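Local coordinates for polymeric Immunoglobulin Receptor (Oncorhynchus mykiss, PDB 5F1S), which binds polymeric immunoglobulins and, as in other vertebrates, probably carries them across mucosal epithelia, its ectodomain being related to secretory component, at residues Ala27-Tyr32 against Val92-Val97; Ser44-Asp49 against Val62-Asp67. One frame throughout, in Å; residues are numbered along the deposited sequence.

How the interactions relate
Both contacts lie in the first immunoglobulin V-set domain, with centres about 12 Å apart. Along the chain the order is 27-32, 44-49, 62-67, 92-97, so the two segments of interaction 2 fall between those of interaction 1. Strands 31-35 and 43-47 are neighbours in one sheet, whereas strand 62-67 edges the other. Interaction 1 joins two loops at one end of the domain; interaction 2 packs the two sheets against each other. Salt bridges tie them together: Glu93 with Arg47, and Lys31 NZ with Asp66 OD2 at 2.8 Å. The loop end, where immunoglobulin-like domains often bind ligands, is thus continuous with the sandwich beneath it.

Interaction 1 of 2, residues Ala27-Tyr32 against Val92-Val97; sequences ASYVKY and VEVGGV
Val30 and Glu93 share the direct hydrogen bond of this contact: Glu93 N gives its proton to Val30 O at 2.8 Å, almost straight at 174°. One residue on, Lys31 and Val92 form an antiparallel non-hydrogen-bonded pair. Two waters extend the pairing. The first accepts from Val30 N and donates to Glu93 O; the second donates to Val92 O and also bonds Tyr32 OH, lying in the ring plane beyond that hydroxyl. Glu93 N sits near the same plane, beside CE2 and CD2 of Tyr32.

Among charged groups, Lys31 NZ is heavily engaged. Its chain bends so that NZ bonds Tyr29 O at 2.8 Å and, weakly, Ala27 O, while Tyr26 O accepts a further bond and Asp66 OD2 forms a salt bridge. Glu93 sends its own carboxylate out to Arg47.

Apolar contacts centre on Tyr29. CG stands anti to the carbonyl carbon (chi1 -67°), and the ring reaches Val94, whose CB lies over one face, 4.1 Å from the centroid of the Tyr29 ring, a CH-pi contact. Val94 CG2 touches Tyr29 CE2 at 3.6 Å. Nearer the backbone, Tyr29 CB packs on Val92 CG1 at 3.5 Å, and the Lys31 side chain lies alongside that of Val92, CD next to CG2. An alanine in place of Tyr29 would keep the CB contact but would probably leave Val94 without its aromatic partner and open a gap beside it.

Such pairing of the loop before strand 31-35 with the loop after strand 86-92 corresponds to adjoining CDR1-like and CDR3-like loops in a V-set immunoglobulin fold.

Interaction 2 of 2, residues Ser44-Asp49 against Val62-Asp67; sequences SLVRSD and VVMFDD
Arg47, whose backbone C lies against Met64 CG, turns its side chain away from strand 62-67 and forms a side-on salt bridge with Asp49: NE reaches Asp49 OD2 at 2.9 Å, and NH2 reaches Asp49 OD1 at 3.0 Å. Each nitrogen takes one oxygen, both on the syn side, with OD1 in the guanidinium plane and OD2 tilted from it. NH1 is taken up by a salt bridge to Glu93, so two acids fix the rotation of the guanidinium and probably balance its charge.

Toward strand 62-67 the contact is mostly apolar. Val46 points at that strand, where alternate residues Val62, Met64 and Asp66 face back. Val46 CG1 meets Val62 CG2 at 3.7 Å, and Val46 CG2 meets Met64 CB at 3.8 Å, so the two methyls of Val46 are shared between neighbours on the same face. Val62 CG1 also touches Leu45 O. Met64 folds instead of stretching out: bends at chi2 (84°) and chi3 (71°) bring CE back to 3.9 Å from Val46 O, while its CG rests on Ser48 CA at 3.7 Å. Beyond it, Ser48 CB approaches Asp66 CB at 4.1 Å. Lys31 joins that last pair, its N to Ser48 OG and its NZ to Asp66 OD2, while Asp66 OD1 bonds Tyr22 OH.

No hydrogen bond joins the two segments; the axes of segments 44-47 and 62-67, from the two facing sheets, lie 44° apart in direction and come within 7.0 Å. Dispersion and shape fit hold these strands, and the charges of Arg47 and Asp66 are paired within segment 44-49 or with residues of interaction 1, not across this contact.

Interaction 1 of 2, residues Ala27-Tyr32 against Val92-Val97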
loop_
_atom_site.group_PDB
_atom_site.type_symbol
_atom_site.label_atom_id
_atom_site.label_comp_id
_atom_site.label_asym_id
_atom_site.label_seq_id
_atom_site.Cartn_x
_atom_site.Cartn_y
_atom_site.Cartn_z
ATOM N N ALA A 27 -10.642 5.021 -28.112
ATOM C CA ALA A 27 -9.391 5.773 -28.121
ATOM C C ALA A 27 -9.614 7.271 -28.209
ATOM O O ALA A 27 -8.931 8.041 -27.534
ATOM C CB ALA A 27 -8.529 5.312 -29.286
ATOM N N SER A 28 -10.555 7.723 -29.040
ATOM C CA SER A 28 -10.656 9.154 -29.324
ATOM C C SER A 28 -11.525 9.941 -28.339
ATOM O O SER A 28 -11.640 11.173 -28.482
ATOM C CB SER A 28 -11.202 9.349 -30.751
ATOM O OG SER A 28 -12.586 9.016 -30.741
ATOM N N TYR A 29 -12.136 9.306 -27.331
ATOM C CA TYR A 29 -13.102 9.984 -26.497
ATOM C C TYR A 29 -12.449 10.500 -25.219
ATOM O O TYR A 29 -11.435 9.971 -24.777
ATOM C CB TYR A 29 -14.248 9.041 -26.116
ATOM C CG TYR A 29 -15.099 8.660 -27.309
ATOM C CD1 TYR A 29 -14.761 7.578 -28.128
ATOM C CD2 TYR A 29 -16.182 9.400 -27.623
ATOM C CE1 TYR A 29 -15.551 7.234 -29.244
ATOM C CE2 TYR A 29 -16.984 9.068 -28.741
ATOM C CZ TYR A 29 -16.657 7.977 -29.511
ATOM O OH TYR A 29 -17.402 7.634 -30.610
ATOM N N VAL A 30 -13.091 11.477 -24.594
ATOM C CA VAL A 30 -12.594 12.004 -23.328
ATOM C C VAL A 30 -12.748 10.928 -22.251
ATOM O O VAL A 30 -13.768 10.219 -22.195
ATOM C CB VAL A 30 -13.336 13.282 -22.951
ATOM C CG1 VAL A 30 -12.923 13.792 -21.576
ATOM C CG2 VAL A 30 -13.127 14.339 -24.065
ATOM N N LYS A 31 -11.724 10.788 -21.422
ATOM C CA LYS A 31 -11.744 9.847 -20.303
ATOM C C LYS A 31 -11.931 10.623 -19.011
ATOM O O LYS A 31 -11.499 11.779 -18.885
ATOM C CB LYS A 31 -10.440 9.034 -20.240
ATOM C CG LYS A 31 -9.972 8.446 -21.583
ATOM C CD LYS A 31 -11.102 7.627 -22.255
ATOM C CE LYS A 31 -10.541 6.795 -23.447
ATOM N NZ LYS A 31 -9.933 7.660 -24.521
ATOM N N TYR A 32 -12.559 9.986 -18.031
ATOM C CA TYR A 32 -12.778 10.666 -16.768
ATOM C C TYR A 32 -12.715 9.677 -15.608
ATOM O O TYR A 32 -12.745 8.459 -15.790
ATOM C CB TYR A 32 -14.097 11.468 -16.770
ATOM C CG TYR A 32 -15.363 10.665 -16.849
ATOM C CD1 TYR A 32 -16.064 10.347 -15.705
ATOM C CD2 TYR A 32 -15.881 10.253 -18.074
ATOM C CE1 TYR A 32 -17.275 9.607 -15.789
ATOM C CE2 TYR A 32 -17.063 9.511 -18.159
ATOM C CZ TYR A 32 -17.749 9.214 -17.007
ATOM O OH TYR A 32 -18.910 8.493 -17.065
ATOM N N VAL A 92 -15.647 6.553 -19.789
ATOM C CA VAL A 92 -15.427 7.107 -21.128
ATOM C C VAL A 92 -16.631 7.976 -21.465
ATOM O O VAL A 92 -17.778 7.544 -21.292
ATOM C CB VAL A 92 -15.240 6.031 -22.206
ATOM C CG1 VAL A 92 -14.987 6.723 -23.577
ATOM C CG2 VAL A 92 -14.096 5.008 -21.882
ATOM N N GLU A 93 -16.384 9.218 -21.905
ATOM C CA GLU A 93 -17.473 10.151 -22.191
ATOM C C GLU A 93 -17.941 9.902 -23.619
ATOM O O GLU A 93 -17.322 10.380 -24.570
ATOM C CB GLU A 93 -17.018 11.585 -22.010
ATOM C CG GLU A 93 -18.108 12.597 -22.280
ATOM C CD GLU A 93 -17.676 13.964 -21.803
ATOM O OE1 GLU A 93 -17.689 14.168 -20.564
ATOM O OE2 GLU A 93 -17.256 14.786 -22.646
ATOM N N VAL A 94 -19.024 9.147 -23.769
ATOM C CA VAL A 94 -19.545 8.825 -25.100
ATOM C C VAL A 94 -21.055 8.693 -24.961
ATOM O O VAL A 94 -21.547 8.137 -23.982
ATOM C CB VAL A 94 -18.901 7.561 -25.701
ATOM C CG1 VAL A 94 -18.957 6.393 -24.748
ATOM C CG2 VAL A 94 -19.503 7.186 -27.071
ATOM N N GLY A 95 -21.784 9.265 -25.903
ATOM C CA GLY A 95 -23.217 9.143 -25.854
ATOM C C GLY A 95 -23.720 7.905 -26.575
ATOM O O GLY A 95 -23.055 7.357 -27.448
ATOM N N GLY A 96 -24.925 7.475 -26.210
ATOM C CA GLY A 96 -25.610 6.430 -26.960
ATOM C C GLY A 96 -25.030 5.043 -26.826
ATOM O O GLY A 96 -25.210 4.220 -27.713
ATOM N N VAL A 97 -24.357 4.748 -25.704
ATOM C CA VAL A 97 -23.767 3.444 -25.438
ATOM C C VAL A 97 -24.226 3.040 -24.041
ATOM O O VAL A 97 -24.411 3.895 -23.168
ATOM C CB VAL A 97 -22.216 3.500 -25.530
ATOM C CG1 VAL A 97 -21.568 2.198 -25.112
ATOM C CG2 VAL A 97 -21.794 3.842 -26.953
HETATM O O HOH W 1 -15.682 12.268 -25.527
HETATM O O HOH W 2 -19.737 7.621 -19.590
#

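Interaction 2 of 2, residues Ser44-Asp49 against Val62-Asp67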
loop_
_atom_site.group_PDB
_atom_site.type_symbol
_atom_site.label_atom_id
_atom_site.label_comp_id
_atom_site.label_asym_id
_atom_site.label_seq_id
_atom_site.Cartn_x
_atom_site.Cartn_y
_atom_site.Cartn_z
ATOM N N SER A 44 -17.224 14.031 -10.950
ATOM C CA SER A 44 -16.034 13.933 -11.772
ATOM C C SER A 44 -14.865 14.618 -11.087
ATOM O O SER A 44 -14.978 15.775 -10.659
ATOM C CB SER A 44 -16.299 14.578 -13.124
ATOM O OG SER A 44 -15.144 14.505 -13.925
ATOM N N LEU A 45 -13.743 13.904 -10.963
ATOM C CA LEU A 45 -12.562 14.457 -10.315
ATOM C C LEU A 45 -11.511 14.928 -11.297
ATOM O O LEU A 45 -10.751 15.843 -10.971
ATOM C CB LEU A 45 -11.917 13.415 -9.379
ATOM C CG LEU A 45 -12.821 12.885 -8.269
ATOM C CD1 LEU A 45 -11.999 11.961 -7.279
ATOM C CD2 LEU A 45 -13.486 14.023 -7.479
ATOM N N VAL A 46 -11.406 14.293 -12.464
ATOM C CA VAL A 46 -10.411 14.678 -13.462
ATOM C C VAL A 46 -10.854 14.128 -14.809
ATOM O O VAL A 46 -11.479 13.064 -14.898
ATOM C CB VAL A 46 -8.974 14.218 -13.093
ATOM C CG1 VAL A 46 -8.829 12.729 -13.137
ATOM C CG2 VAL A 46 -7.965 14.850 -14.022
ATOM N N ARG A 47 -10.569 14.899 -15.856
ATOM C CA ARG A 47 -10.859 14.543 -17.240
ATOM C C ARG A 47 -9.588 14.664 -18.071
ATOM O O ARG A 47 -8.715 15.494 -17.782
ATOM C CB ARG A 47 -11.914 15.469 -17.872
ATOM C CG ARG A 47 -13.203 15.486 -17.191
ATOM C CD ARG A 47 -14.050 16.678 -17.597
ATOM N NE ARG A 47 -14.197 16.813 -19.049
ATOM C CZ ARG A 47 -15.194 16.293 -19.754
ATOM N NH1 ARG A 47 -16.111 15.540 -19.176
ATOM N NH2 ARG A 47 -15.245 16.463 -21.068
ATOM N N SER A 48 -9.502 13.836 -19.120
ATOM C CA SER A 48 -8.336 13.810 -19.978
ATOM C C SER A 48 -8.248 15.039 -20.887
ATOM O O SER A 48 -7.232 15.189 -21.581
ATOM C CB SER A 48 -8.338 12.540 -20.843
ATOM O OG SER A 48 -9.458 12.555 -21.705
ATOM N N ASP A 49 -9.275 15.887 -20.926
ATOM C CA ASP A 49 -9.215 17.090 -21.764
ATOM C C ASP A 49 -8.980 18.356 -20.958
ATOM O O ASP A 49 -9.183 19.456 -21.479
ATOM C CB ASP A 49 -10.475 17.263 -22.608
ATOM C CG ASP A 49 -11.744 17.520 -21.780
ATOM O OD1 ASP A 49 -12.820 17.752 -22.383
ATOM O OD2 ASP A 49 -11.722 17.442 -20.523
ATOM N N VAL A 62 -5.013 14.573 -7.999
ATOM C CA VAL A 62 -5.285 13.484 -8.937
ATOM C C VAL A 62 -4.658 13.862 -10.277
ATOM O O VAL A 62 -4.531 15.052 -10.613
ATOM C CB VAL A 62 -6.806 13.255 -9.070
ATOM C CG1 VAL A 62 -7.472 14.488 -9.645
ATOM C CG2 VAL A 62 -7.102 12.060 -9.926
ATOM N N VAL A 63 -4.180 12.865 -10.993
ATOM C CA VAL A 63 -3.561 13.039 -12.311
ATOM C C VAL A 63 -4.141 11.996 -13.241
ATOM O O VAL A 63 -4.357 10.852 -12.831
ATOM C CB VAL A 63 -2.024 12.858 -12.265
ATOM C CG1 VAL A 63 -1.419 13.220 -13.613
ATOM C CG2 VAL A 63 -1.401 13.728 -11.227
ATOM N N MET A 64 -4.397 12.384 -14.495
ATOM C CA MET A 64 -4.919 11.505 -15.540
ATOM C C MET A 64 -3.954 11.490 -16.710
ATOM O O MET A 64 -3.435 12.536 -17.093
ATOM C CB MET A 64 -6.314 12.049 -16.000
ATOM C CG MET A 64 -6.763 11.714 -17.389
ATOM S SD MET A 64 -7.522 10.120 -17.364
ATOM C CE MET A 64 -9.101 10.362 -16.470
ATOM N N PHE A 65 -3.701 10.316 -17.269
ATOM C CA PHE A 65 -2.908 10.189 -18.480
ATOM C C PHE A 65 -3.580 9.166 -19.383
ATOM O O PHE A 65 -3.510 7.958 -19.113
ATOM C CB PHE A 65 -1.482 9.743 -18.185
ATOM C CG PHE A 65 -0.676 9.394 -19.413
ATOM C CD1 PHE A 65 -0.643 10.270 -20.484
ATOM C CD2 PHE A 65 0.063 8.241 -19.489
ATOM C CE1 PHE A 65 0.120 9.990 -21.612
ATOM C CE2 PHE A 65 0.853 7.952 -20.639
ATOM C CZ PHE A 65 0.833 8.824 -21.704
ATOM N N ASP A 66 -4.201 9.626 -20.455
ATOM C CA ASP A 66 -4.777 8.714 -21.448
ATOM C C ASP A 66 -3.750 8.390 -22.508
ATOM O O ASP A 66 -3.129 9.305 -23.098
ATOM C CB ASP A 66 -6.034 9.334 -22.082
ATOM C CG ASP A 66 -6.765 8.372 -23.017
ATOM O OD1 ASP A 66 -6.660 7.135 -22.844
ATOM O OD2 ASP A 66 -7.477 8.883 -23.915
ATOM N N ASP A 67 -3.580 7.085 -22.771
ATOM C CA ASP A 67 -2.616 6.576 -23.740
ATOM C C ASP A 67 -3.366 5.721 -24.760
ATOM O O ASP A 67 -3.450 4.488 -24.641
ATOM C CB ASP A 67 -1.480 5.809 -23.067
ATOM C CG ASP A 67 -0.408 5.371 -24.048
ATOM O OD1 ASP A 67 -0.686 5.368 -25.270
ATOM O OD2 ASP A 67 0.682 4.991 -23.595
#